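Local coordinates for protein bifunctional cytochrome P450/NADPH--P450 reductase (PDB 7F3H) that is a self-sufficient cytochrome P450 hydroxylase whose heme domain probably activates oxygen to hydroxylate organic substrates with electrons from its fused NADPH-dependent reductase, at residues F111-M116 with G407-L412; L275-L280 with I444-F449; I321-L326 with A393-F398. All coordinates share one frame; numbering follows the deposited sequence.

Contact 1 of 3, residues F111-M116 with G407-L412; sequences FSQRAM and GRQFAL. With HEM (protoporphyrin IX containing Fe), chain E.
Gln409 reaches across from the start of helix 408-425 and gives its side-chain amide to the backbone carbonyl of Phe111, with NE2 2.8 Å from O. That carbonyl lies almost in the amide plane of Gln409, and the bend at chi2 (79°) turns the amide back to meet it. The same Phe111 O takes a second hydrogen from a water, which in turn accepts from the backbone N-H of Phe410, N to water 2.9 Å. One carbonyl ahead of helix 113-137 is thus gripped directly and through solvent by the first turn of the other helix. Beside this bond OE1 of Gln113 rests against CG of Gln409 at 3.3 Å, the two amide planes 77° apart, while NE2 of Gln113 is taken by Tyr309. Met116 adds a second approach, crossing Gln409 at about a right angle: its chain bends twice to bring SD to 3.4 Å from the backbone N of Phe410. The same sulfur makes an oblique Met-aromatic contact with the Phe410 ring, 5.3 Å from the centroid, while CE lies at the ring's edge. In the second shell, NH1 of Arg408 donates to OE1 of Gln409 at 2.7 Å, on a lone pair and within the guanidinium plane. The ring of Phe410 brings CD1 to 3.4 Å from CBB of the heme, and Gly407 brings its CA to 3.5 Å from pyrrole carbon C2B. In this P450 fold the helix that follows the cysteine loop is tied to its neighbour by an amide that the guanidinium probably polarises, strengthening its N-H as a donor.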
loop_
_atom_site.group_PDB
_atom_site.type_symbol
_atom_site.label_atom_id
_atom_site.label_comp_id
_atom_site.label_asym_id
_atom_site.label_seq_id
_atom_site.Cartn_x
_atom_site.Cartn_y
_atom_site.Cartn_z
ATOM N N PHE A 111 -6.335 8.791 12.645
ATOM C CA PHE A 111 -6.426 7.731 11.636
ATOM C C PHE A 111 -7.340 6.587 12.061
ATOM O O PHE A 111 -7.384 5.537 11.387
ATOM C CB PHE A 111 -5.033 7.177 11.322
ATOM C CG PHE A 111 -4.217 8.049 10.405
ATOM C CD1 PHE A 111 -3.093 8.709 10.894
ATOM C CD2 PHE A 111 -4.528 8.155 9.059
ATOM C CE1 PHE A 111 -2.325 9.510 10.066
ATOM C CE2 PHE A 111 -3.760 8.957 8.205
ATOM C CZ PHE A 111 -2.651 9.632 8.701
ATOM N N SER A 112 -8.021 6.735 13.190
ATOM C CA SER A 112 -8.936 5.722 13.680
ATOM C C SER A 112 -10.208 5.749 12.873
ATOM O O SER A 112 -10.507 6.723 12.182
ATOM C CB SER A 112 -9.285 5.971 15.142
ATOM O OG SER A 112 -9.963 7.215 15.291
ATOM N N GLN A 113 -10.983 4.667 12.996
ATOM C CA GLN A 113 -12.274 4.607 12.327
ATOM C C GLN A 113 -13.167 5.797 12.689
ATOM O O GLN A 113 -13.765 6.408 11.794
ATOM C CB GLN A 113 -12.959 3.277 12.635
ATOM C CG GLN A 113 -14.096 2.925 11.685
ATOM C CD GLN A 113 -13.670 2.880 10.219
ATOM O OE1 GLN A 113 -12.706 2.203 9.838
ATOM N NE2 GLN A 113 -14.390 3.616 9.388
ATOM N N ARG A 114 -13.311 6.135 13.989
ATOM C CA ARG A 114 -14.254 7.233 14.276
ATOM C C ARG A 114 -13.783 8.561 13.651
ATOM O O ARG A 114 -14.580 9.492 13.504
ATOM C CB ARG A 114 -14.663 7.374 15.767
ATOM C CG ARG A 114 -13.668 7.943 16.660
ATOM C CD ARG A 114 -12.780 6.880 17.066
ATOM N NE ARG A 114 -11.795 7.180 18.122
ATOM C CZ ARG A 114 -10.867 6.326 18.535
ATOM N NH1 ARG A 114 -10.030 6.689 19.512
ATOM N NH2 ARG A 114 -10.899 5.048 18.140
ATOM N N ALA A 115 -12.502 8.664 13.268
ATOM C CA ALA A 115 -12.034 9.888 12.601
ATOM C C ALA A 115 -12.393 9.946 11.111
ATOM O O ALA A 115 -12.347 11.030 10.509
ATOM C CB ALA A 115 -10.515 10.023 12.768
ATOM N N MET A 116 -12.823 8.828 10.514
ATOM C CA MET A 116 -12.932 8.753 9.064
ATOM C C MET A 116 -14.067 9.621 8.539
ATOM O O MET A 116 -13.951 10.199 7.448
ATOM C CB MET A 116 -13.110 7.294 8.655
ATOM C CG MET A 116 -11.805 6.494 8.795
ATOM S SD MET A 116 -10.456 6.970 7.686
ATOM C CE MET A 116 -9.150 7.503 8.801
ATOM N N GLY A 407 -2.411 4.054 8.135
ATOM C CA GLY A 407 -3.325 4.525 7.118
ATOM C C GLY A 407 -4.418 3.550 6.738
ATOM O O GLY A 407 -5.274 3.915 5.927
ATOM N N ARG A 408 -4.455 2.361 7.367
ATOM C CA ARG A 408 -5.354 1.279 6.962
ATOM C C ARG A 408 -6.805 1.746 6.815
ATOM O O ARG A 408 -7.448 1.495 5.781
ATOM C CB ARG A 408 -5.283 0.143 7.981
ATOM C CG ARG A 408 -6.270 -0.966 7.741
ATOM C CD ARG A 408 -6.244 -2.086 8.832
ATOM N NE ARG A 408 -7.385 -2.980 8.618
ATOM C CZ ARG A 408 -8.634 -2.696 8.996
ATOM N NH1 ARG A 408 -8.870 -1.558 9.626
ATOM N NH2 ARG A 408 -9.652 -3.531 8.755
ATOM N N GLN A 409 -7.352 2.415 7.845
ATOM C CA GLN A 409 -8.769 2.787 7.800
ATOM C C GLN A 409 -9.033 3.836 6.733
ATOM O O GLN A 409 -10.066 3.781 6.044
ATOM C CB GLN A 409 -9.262 3.258 9.174
ATOM C CG GLN A 409 -9.379 2.134 10.214
ATOM C CD GLN A 409 -8.030 1.756 10.801
ATOM O OE1 GLN A 409 -7.640 0.591 10.803
ATOM N NE2 GLN A 409 -7.297 2.757 11.292
ATOM N N PHE A 410 -8.102 4.784 6.561
ATOM C CA PHE A 410 -8.197 5.737 5.457
ATOM C C PHE A 410 -8.213 5.018 4.114
ATOM O O PHE A 410 -9.084 5.270 3.266
ATOM C CB PHE A 410 -7.035 6.725 5.525
ATOM C CG PHE A 410 -7.217 7.949 4.660
ATOM C CD1 PHE A 410 -6.897 7.915 3.307
ATOM C CD2 PHE A 410 -7.689 9.143 5.213
ATOM C CE1 PHE A 410 -7.047 9.037 2.528
ATOM C CE2 PHE A 410 -7.842 10.271 4.449
ATOM C CZ PHE A 410 -7.523 10.228 3.099
ATOM N N ALA A 411 -7.259 4.111 3.912
ATOM C CA ALA A 411 -7.167 3.396 2.648
ATOM C C ALA A 411 -8.464 2.669 2.344
ATOM O O ALA A 411 -9.090 2.911 1.294
ATOM C CB ALA A 411 -6.007 2.404 2.691
ATOM N N LEU A 412 -8.920 1.838 3.302
ATOM C CA LEU A 412 -10.095 1.000 3.085
ATOM C C LEU A 412 -11.337 1.850 2.882
ATOM O O LEU A 412 -12.178 1.538 2.025
ATOM C CB LEU A 412 -10.278 0.011 4.238
ATOM C CG LEU A 412 -9.227 -1.117 4.279
ATOM C CD1 LEU A 412 -9.403 -1.972 5.529
ATOM C CD2 LEU A 412 -9.266 -1.977 3.014
HETATM C CHA HEM E . 2.852 1.241 7.062
HETATM C CHB HEM E . 0.403 5.253 5.831
HETATM C CHC HEM E . -2.284 2.633 2.721
HETATM C CHD HEM E . 0.361 -1.301 3.742
HETATM C C1A HEM E . 2.419 2.542 7.002
HETATM C C2A HEM E . 2.999 3.653 7.726
HETATM C C3A HEM E . 2.311 4.766 7.427
HETATM C C4A HEM E . 1.315 4.406 6.431
HETATM C CMA HEM E . 2.577 6.188 7.985
HETATM C CAA HEM E . 4.135 3.507 8.750
HETATM C CBA HEM E . 3.486 3.333 10.129
HETATM C CGA HEM E . 4.520 3.259 11.253
HETATM O O1A HEM E . 4.289 3.965 12.272
HETATM O O2A HEM E . 5.613 2.623 11.149
HETATM C C1B HEM E . -0.568 4.903 4.915
HETATM C C2B HEM E . -1.573 5.786 4.336
HETATM C C3B HEM E . -2.337 5.039 3.520
HETATM C C4B HEM E . -1.796 3.692 3.502
HETATM C CMB HEM E . -1.737 7.274 4.707
HETATM C CAB HEM E . -3.501 5.431 2.583
HETATM C CBB HEM E . -3.899 6.683 2.345
HETATM C C1C HEM E . -1.800 1.335 2.707
HETATM C C2C HEM E . -2.341 0.196 1.952
HETATM C C3C HEM E . -1.560 -0.855 2.262
HETATM C C4C HEM E . -0.571 -0.449 3.215
HETATM C CMC HEM E . -3.544 0.251 0.965
HETATM C CAC HEM E . -1.598 -2.311 1.824
HETATM C CBC HEM E . -2.528 -2.776 1.001
HETATM C C1D HEM E . 1.269 -0.959 4.724
HETATM C C2D HEM E . 2.290 -1.837 5.290
HETATM C C3D HEM E . 2.953 -1.122 6.197
HETATM C C4D HEM E . 2.414 0.223 6.241
HETATM C CMD HEM E . 2.556 -3.324 4.933
HETATM C CAD HEM E . 4.108 -1.654 7.025
HETATM C CBD HEM E . 5.311 -1.395 6.158
HETATM C CGD HEM E . 6.544 -1.987 6.753
HETATM O O1D HEM E . 7.620 -1.517 6.311
HETATM O O2D HEM E . 6.456 -2.899 7.639
HETATM N NA HEM E . 1.416 3.048 6.203
HETATM N NB HEM E . -0.739 3.641 4.399
HETATM N NC HEM E . -0.712 0.898 3.450
HETATM N ND HEM E . 1.377 0.283 5.330
HETATM FE FE HEM E . 0.285 1.896 4.944
HETATM O O HOH W 1 -6.259 4.963 8.811
#

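Contact 2 of 3, residues L275-L280 with I444-F449; sequences LLAFTL and IKPEDF
Pro446 sets its CD over the Phe278 ring, 3.5 Å from the centroid and only 10° off the normal, a CH-pi contact centred on one face, the two side chains crossing obliquely. The ring of Phe278 is reached from other directions too. Its CE2 corner has Ile444 O at the edge, near the ring plane, and CA of Lys445 at 3.7 Å, so the strand backbone borders the ring that the proline covers. The proline is held from a second direction by Ala277, whose methyl CB points toward the strand and meets CG at 3.5 Å. Farther along, Phe449 extends its ring with CG anti to the backbone N (chi1 176°), and the edge at CE2 approaches the carbonyl O of Ala277 at 3.5 Å, while CB of Leu280 lies 4.2 Å from CE2 of Phe449. No hydrogen bond joins the two segments. An alanine in place of Phe278 would probably leave CD of Pro446 without its aromatic partner and open a gap between helix and strand. The segment axes of helix 275-280 and strand 444-446 come within 7.4 Å at 42°. Trp329 stacks on Phe278 and Tyr434 on Phe449, and Leu280 and Phe449 both touch Val144 of helix 144-161, so the long helix 254-285 is bordered here by the two-stranded sheet 438-440/444-446 and that helix.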
loop_
_atom_site.group_PDB
_atom_site.type_symbol
_atom_site.label_atom_id
_atom_site.label_comp_id
_atom_site.label_asym_id
_atom_site.label_seq_id
_atom_site.Cartn_x
_atom_site.Cartn_y
_atom_site.Cartn_z
ATOM N N LEU A 275 -4.221 -1.480 -4.633
ATOM C CA LEU A 275 -5.355 -2.259 -4.144
ATOM C C LEU A 275 -6.551 -2.075 -5.069
ATOM O O LEU A 275 -7.240 -3.049 -5.407
ATOM C CB LEU A 275 -5.697 -1.874 -2.699
ATOM C CG LEU A 275 -7.038 -2.395 -2.145
ATOM C CD1 LEU A 275 -7.202 -3.884 -2.401
ATOM C CD2 LEU A 275 -7.251 -2.094 -0.634
ATOM N N LEU A 276 -6.790 -0.830 -5.501
ATOM C CA LEU A 276 -7.975 -0.528 -6.296
ATOM C C LEU A 276 -7.886 -1.119 -7.703
ATOM O O LEU A 276 -8.854 -1.711 -8.201
ATOM C CB LEU A 276 -8.179 0.974 -6.344
ATOM C CG LEU A 276 -8.975 1.473 -5.139
ATOM C CD1 LEU A 276 -8.834 2.976 -5.076
ATOM C CD2 LEU A 276 -10.420 1.075 -5.306
ATOM N N ALA A 277 -6.722 -0.987 -8.341
ATOM C CA ALA A 277 -6.511 -1.583 -9.655
ATOM C C ALA A 277 -6.619 -3.101 -9.603
ATOM O O ALA A 277 -7.264 -3.722 -10.462
ATOM C CB ALA A 277 -5.152 -1.174 -10.190
ATOM N N PHE A 278 -6.013 -3.720 -8.594
ATOM C CA PHE A 278 -6.103 -5.167 -8.476
ATOM C C PHE A 278 -7.545 -5.596 -8.259
ATOM O O PHE A 278 -7.974 -6.629 -8.780
ATOM C CB PHE A 278 -5.213 -5.679 -7.334
ATOM C CG PHE A 278 -3.780 -5.964 -7.749
ATOM C CD1 PHE A 278 -3.500 -6.871 -8.760
ATOM C CD2 PHE A 278 -2.713 -5.301 -7.142
ATOM C CE1 PHE A 278 -2.186 -7.123 -9.153
ATOM C CE2 PHE A 278 -1.394 -5.553 -7.541
ATOM C CZ PHE A 278 -1.140 -6.465 -8.546
ATOM N N THR A 279 -8.317 -4.807 -7.512
ATOM C CA THR A 279 -9.713 -5.167 -7.276
ATOM C C THR A 279 -10.526 -5.108 -8.557
ATOM O O THR A 279 -11.339 -6.001 -8.830
ATOM C CB THR A 279 -10.299 -4.261 -6.203
ATOM O OG1 THR A 279 -9.563 -4.460 -4.982
ATOM C CG2 THR A 279 -11.778 -4.564 -5.980
ATOM N N LEU A 280 -10.364 -4.047 -9.343
ATOM C CA LEU A 280 -11.079 -4.014 -10.616
ATOM C C LEU A 280 -10.658 -5.185 -11.499
ATOM O O LEU A 280 -11.504 -5.811 -12.150
ATOM C CB LEU A 280 -10.864 -2.685 -11.318
ATOM C CG LEU A 280 -11.489 -1.498 -10.599
ATOM C CD1 LEU A 280 -10.980 -0.237 -11.272
ATOM C CD2 LEU A 280 -12.991 -1.547 -10.696
ATOM N N ILE A 444 3.505 -3.323 -5.566
ATOM C CA ILE A 444 3.172 -4.080 -6.770
ATOM C C ILE A 444 1.886 -3.545 -7.343
ATOM O O ILE A 444 1.053 -2.942 -6.653
ATOM C CB ILE A 444 3.068 -5.607 -6.591
ATOM C CG1 ILE A 444 2.110 -5.921 -5.453
ATOM C CG2 ILE A 444 4.423 -6.237 -6.509
ATOM C CD1 ILE A 444 1.797 -7.388 -5.319
ATOM N N LYS A 445 1.753 -3.737 -8.635
ATOM C CA LYS A 445 0.693 -2.973 -9.257
ATOM C C LYS A 445 0.401 -3.535 -10.641
ATOM O O LYS A 445 1.348 -3.985 -11.311
ATOM C CB LYS A 445 1.228 -1.526 -9.174
ATOM C CG LYS A 445 2.629 -1.268 -9.875
ATOM C CD LYS A 445 3.152 0.074 -9.356
ATOM C CE LYS A 445 4.258 0.416 -10.298
ATOM N NZ LYS A 445 5.418 -0.540 -10.303
ATOM N N PRO A 446 -0.868 -3.601 -11.086
ATOM C CA PRO A 446 -1.128 -4.028 -12.473
ATOM C C PRO A 446 -0.744 -2.931 -13.448
ATOM O O PRO A 446 -0.977 -1.752 -13.187
ATOM C CB PRO A 446 -2.635 -4.337 -12.505
ATOM C CG PRO A 446 -3.207 -3.883 -11.280
ATOM C CD PRO A 446 -2.123 -3.477 -10.308
ATOM N N GLU A 447 -0.026 -3.318 -14.503
ATOM C CA GLU A 447 0.518 -2.370 -15.463
ATOM C C GLU A 447 -0.187 -2.564 -16.799
ATOM O O GLU A 447 -0.578 -3.682 -17.138
ATOM C CB GLU A 447 2.026 -2.585 -15.580
ATOM C CG GLU A 447 2.828 -1.368 -15.981
ATOM C CD GLU A 447 4.299 -1.691 -16.093
ATOM O OE1 GLU A 447 4.611 -2.893 -16.218
ATOM O OE2 GLU A 447 5.143 -0.778 -15.954
ATOM N N ASP A 448 -0.369 -1.472 -17.549
ATOM C CA ASP A 448 -0.937 -1.529 -18.903
ATOM C C ASP A 448 -2.329 -2.163 -18.904
ATOM O O ASP A 448 -2.733 -2.826 -19.876
ATOM C CB ASP A 448 -0.004 -2.284 -19.864
ATOM C CG ASP A 448 1.429 -1.793 -19.784
ATOM O OD1 ASP A 448 1.624 -0.554 -19.737
ATOM O OD2 ASP A 448 2.349 -2.652 -19.728
ATOM N N PHE A 449 -3.057 -1.941 -17.812
ATOM C CA PHE A 449 -4.408 -2.443 -17.599
ATOM C C PHE A 449 -5.398 -1.385 -18.092
ATOM O O PHE A 449 -5.523 -0.312 -17.505
ATOM C CB PHE A 449 -4.592 -2.761 -16.111
ATOM C CG PHE A 449 -5.985 -3.215 -15.708
ATOM C CD1 PHE A 449 -6.857 -3.835 -16.616
ATOM C CD2 PHE A 449 -6.403 -3.070 -14.381
ATOM C CE1 PHE A 449 -8.167 -4.287 -16.202
ATOM C CE2 PHE A 449 -7.676 -3.525 -13.972
ATOM C CZ PHE A 449 -8.562 -4.126 -14.896
#

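Contact 3 of 3, residues I321-L326 with A393-F398; sequences ILDEAL and AAYKPF. With HEM (protoporphyrin IX containing Fe), chain E.
Tyr395 opens the contact by putting its phenol hydroxyl onto the backbone carbonyl of Asp323, OH to O 2.6 Å, with Tyr395 as donor. With CG anti to the backbone N (chi1 -171°), the ring is carried out to the helix, and the approach is strongly bent, the C=O...OH angle being 114° with the donor tilted 24° from the carbonyl plane. The hydroxyl also lies 3.7 Å from CB of Leu326, further along helix 317-329. The carboxylate of Asp323 turns elsewhere, to a salt bridge with Arg387. Two residues on, Pro397 sets its CD over the centre of one face of the Tyr395 ring, and its CB packs on CB of Leu326 at 4.1 Å. Phe398 then sends its ring tip against the leucine: CE2 and CZ both stand 3.4 Å from CD1 of Leu326, the two side chains crossing at about a right angle. The same ring lies beside the porphyrin, with CE1 3.6 Å from C3C. The other branch of Leu326, CD2, touches CBC of the vinyl group at 3.2 Å, so one leucine meets heme and phenylalanine through separate methyls. Helix 317-329 carries the Glu-x-x-Arg motif of P450s, in which Glu324 pairs with Arg327 and also with Arg381; the loop toward Cys405 is held to this helix by the Tyr395 bond and the packing on Leu326. Chemically, one short phenol bond to a helix carbonyl stands beside apolar packing, consistent with a loop fixed by a directional bond at one point and by shape at the rest.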
loop_
_atom_site.group_PDB
_atom_site.type_symbol
_atom_site.label_atom_id
_atom_site.label_comp_id
_atom_site.label_asym_id
_atom_site.label_seq_id
_atom_site.Cartn_x
_atom_site.Cartn_y
_atom_site.Cartn_z
ATOM N N ILE A 321 -14.836 -8.007 -0.509
ATOM C CA ILE A 321 -14.076 -8.015 -1.756
ATOM C C ILE A 321 -12.684 -7.472 -1.522
ATOM O O ILE A 321 -11.695 -8.048 -1.984
ATOM C CB ILE A 321 -14.788 -7.176 -2.836
ATOM C CG1 ILE A 321 -15.980 -7.929 -3.412
ATOM C CG2 ILE A 321 -13.800 -6.777 -3.923
ATOM C CD1 ILE A 321 -16.886 -7.028 -4.193
ATOM N N LEU A 322 -12.599 -6.330 -0.830
ATOM C CA LEU A 322 -11.300 -5.695 -0.631
ATOM C C LEU A 322 -10.398 -6.561 0.242
ATOM O O LEU A 322 -9.207 -6.729 -0.067
ATOM C CB LEU A 322 -11.469 -4.292 -0.040
ATOM C CG LEU A 322 -11.945 -3.178 -0.993
ATOM C CD1 LEU A 322 -12.174 -1.851 -0.244
ATOM C CD2 LEU A 322 -10.949 -2.939 -2.130
ATOM N N ASP A 323 -10.962 -7.153 1.306
ATOM C CA ASP A 323 -10.198 -8.049 2.174
ATOM C C ASP A 323 -9.578 -9.193 1.365
ATOM O O ASP A 323 -8.370 -9.469 1.467
ATOM C CB ASP A 323 -11.105 -8.609 3.280
ATOM C CG ASP A 323 -11.507 -7.564 4.339
ATOM O OD1 ASP A 323 -10.794 -6.552 4.530
ATOM O OD2 ASP A 323 -12.549 -7.773 5.008
ATOM N N GLU A 324 -10.389 -9.841 0.505
ATOM C CA GLU A 324 -9.884 -10.946 -0.311
ATOM C C GLU A 324 -8.941 -10.463 -1.427
ATOM O O GLU A 324 -7.980 -11.169 -1.782
ATOM C CB GLU A 324 -11.072 -11.756 -0.867
ATOM C CG GLU A 324 -10.759 -13.021 -1.694
ATOM C CD GLU A 324 -10.105 -14.183 -0.925
ATOM O OE1 GLU A 324 -9.607 -13.985 0.215
ATOM O OE2 GLU A 324 -10.082 -15.307 -1.497
ATOM N N ALA A 325 -9.174 -9.271 -1.988
ATOM C CA ALA A 325 -8.234 -8.766 -2.987
ATOM C C ALA A 325 -6.868 -8.562 -2.357
ATOM O O ALA A 325 -5.848 -8.962 -2.928
ATOM C CB ALA A 325 -8.740 -7.465 -3.610
ATOM N N LEU A 326 -6.842 -8.037 -1.123
ATOM C CA LEU A 326 -5.589 -7.900 -0.390
ATOM C C LEU A 326 -5.005 -9.270 -0.031
ATOM O O LEU A 326 -3.795 -9.398 0.145
ATOM C CB LEU A 326 -5.807 -7.053 0.862
ATOM C CG LEU A 326 -5.959 -5.533 0.690
ATOM C CD1 LEU A 326 -6.188 -4.839 2.014
ATOM C CD2 LEU A 326 -4.773 -4.881 -0.021
ATOM N N ALA A 393 -1.696 -15.370 12.198
ATOM C CA ALA A 393 -0.472 -14.795 11.662
ATOM C C ALA A 393 -0.389 -14.934 10.150
ATOM O O ALA A 393 0.670 -14.660 9.581
ATOM C CB ALA A 393 0.762 -15.421 12.315
ATOM N N ALA A 394 -1.475 -15.333 9.482
ATOM C CA ALA A 394 -1.427 -15.629 8.053
ATOM C C ALA A 394 -2.032 -14.533 7.177
ATOM O O ALA A 394 -2.222 -14.751 5.971
ATOM C CB ALA A 394 -2.103 -16.990 7.758
ATOM N N TYR A 395 -2.398 -13.385 7.751
ATOM C CA TYR A 395 -3.005 -12.285 6.994
ATOM C C TYR A 395 -2.409 -10.971 7.486
ATOM O O TYR A 395 -2.833 -10.429 8.514
ATOM C CB TYR A 395 -4.514 -12.304 7.150
ATOM C CG TYR A 395 -5.257 -11.350 6.260
ATOM C CD1 TYR A 395 -5.179 -11.463 4.874
ATOM C CD2 TYR A 395 -6.071 -10.350 6.798
ATOM C CE1 TYR A 395 -5.867 -10.587 4.037
ATOM C CE2 TYR A 395 -6.760 -9.485 5.973
ATOM C CZ TYR A 395 -6.650 -9.613 4.593
ATOM O OH TYR A 395 -7.328 -8.792 3.742
ATOM N N LYS A 396 -1.453 -10.438 6.737
ATOM C CA LYS A 396 -0.674 -9.282 7.186
ATOM C C LYS A 396 -0.529 -8.213 6.095
ATOM O O LYS A 396 0.562 -7.680 5.887
ATOM C CB LYS A 396 0.701 -9.772 7.631
ATOM C CG LYS A 396 0.717 -10.693 8.856
ATOM C CD LYS A 396 0.016 -10.046 10.025
ATOM C CE LYS A 396 0.672 -10.426 11.313
ATOM N NZ LYS A 396 0.114 -9.580 12.386
ATOM N N PRO A 397 -1.623 -7.818 5.422
ATOM C CA PRO A 397 -1.475 -6.831 4.335
ATOM C C PRO A 397 -1.183 -5.434 4.849
ATOM O O PRO A 397 -0.702 -4.589 4.083
ATOM C CB PRO A 397 -2.817 -6.891 3.606
ATOM C CG PRO A 397 -3.775 -7.296 4.634
ATOM C CD PRO A 397 -3.041 -8.130 5.681
ATOM N N PHE A 398 -1.496 -5.149 6.108
ATOM C CA PHE A 398 -1.244 -3.848 6.713
ATOM C C PHE A 398 -0.132 -3.949 7.761
ATOM O O PHE A 398 -0.186 -3.302 8.807
ATOM C CB PHE A 398 -2.537 -3.257 7.284
ATOM C CG PHE A 398 -3.571 -2.916 6.214
ATOM C CD1 PHE A 398 -3.399 -1.808 5.377
ATOM C CD2 PHE A 398 -4.678 -3.731 6.005
ATOM C CE1 PHE A 398 -4.333 -1.495 4.393
ATOM C CE2 PHE A 398 -5.624 -3.441 5.008
ATOM C CZ PHE A 398 -5.454 -2.311 4.206
HETATM C CHA HEM E . 2.852 1.241 7.062
HETATM C CHB HEM E . 0.403 5.253 5.831
HETATM C CHC HEM E . -2.284 2.633 2.721
HETATM C CHD HEM E . 0.361 -1.301 3.742
HETATM C C1A HEM E . 2.419 2.542 7.002
HETATM C C2A HEM E . 2.999 3.653 7.726
HETATM C C3A HEM E . 2.311 4.766 7.427
HETATM C C4A HEM E . 1.315 4.406 6.431
HETATM C CMA HEM E . 2.577 6.188 7.985
HETATM C CAA HEM E . 4.135 3.507 8.750
HETATM C CBA HEM E . 3.486 3.333 10.129
HETATM C CGA HEM E . 4.520 3.259 11.253
HETATM O O1A HEM E . 4.289 3.965 12.272
HETATM O O2A HEM E . 5.613 2.623 11.149
HETATM C C1B HEM E . -0.568 4.903 4.915
HETATM C C2B HEM E . -1.573 5.786 4.336
HETATM C C3B HEM E . -2.337 5.039 3.520
HETATM C C4B HEM E . -1.796 3.692 3.502
HETATM C CMB HEM E . -1.737 7.274 4.707
HETATM C CAB HEM E . -3.501 5.431 2.583
HETATM C CBB HEM E . -3.899 6.683 2.345
HETATM C C1C HEM E . -1.800 1.335 2.707
HETATM C C2C HEM E . -2.341 0.196 1.952
HETATM C C3C HEM E . -1.560 -0.855 2.262
HETATM C C4C HEM E . -0.571 -0.449 3.215
HETATM C CMC HEM E . -3.544 0.251 0.965
HETATM C CAC HEM E . -1.598 -2.311 1.824
HETATM C CBC HEM E . -2.528 -2.776 1.001
HETATM C C1D HEM E . 1.269 -0.959 4.724
HETATM C C2D HEM E . 2.290 -1.837 5.290
HETATM C C3D HEM E . 2.953 -1.122 6.197
HETATM C C4D HEM E . 2.414 0.223 6.241
HETATM C CMD HEM E . 2.556 -3.324 4.933
HETATM C CAD HEM E . 4.108 -1.654 7.025
HETATM C CBD HEM E . 5.311 -1.395 6.158
HETATM C CGD HEM E . 6.544 -1.987 6.753
HETATM O O1D HEM E . 7.620 -1.517 6.311
HETATM O O2D HEM E . 6.456 -2.899 7.639
HETATM N NA HEM E . 1.416 3.048 6.203
HETATM N NB HEM E . -0.739 3.641 4.399
HETATM N NC HEM E . -0.712 0.898 3.450
HETATM N ND HEM E . 1.377 0.283 5.330
HETATM FE FE HEM E . 0.285 1.896 4.944
#

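From the N terminus, residues 111-116 come first and find their mates 407-412 only near the end of the domain, so contact 1 closes a loop of some 290 residues. Within it the chain passes 275-280, the first half of contact 2, whose partner 444-449 lies beyond 407-412; contacts 1 and 2 therefore cross. Contact 3, joining 321-326 with 393-398, closes the short loop nested inside both. The three meet through helices 254-285, 317-329 and 408-425: Leu275 touches Leu412 and Leu326, Thr279 lies against Ala325, and Phe398 lies on Arg408. Contacts 1 and 3 also border the heme, while contact 2, its Phe278 side chain about 9 Å from the heme, joins the hairpin 438-446 to helix 254-285.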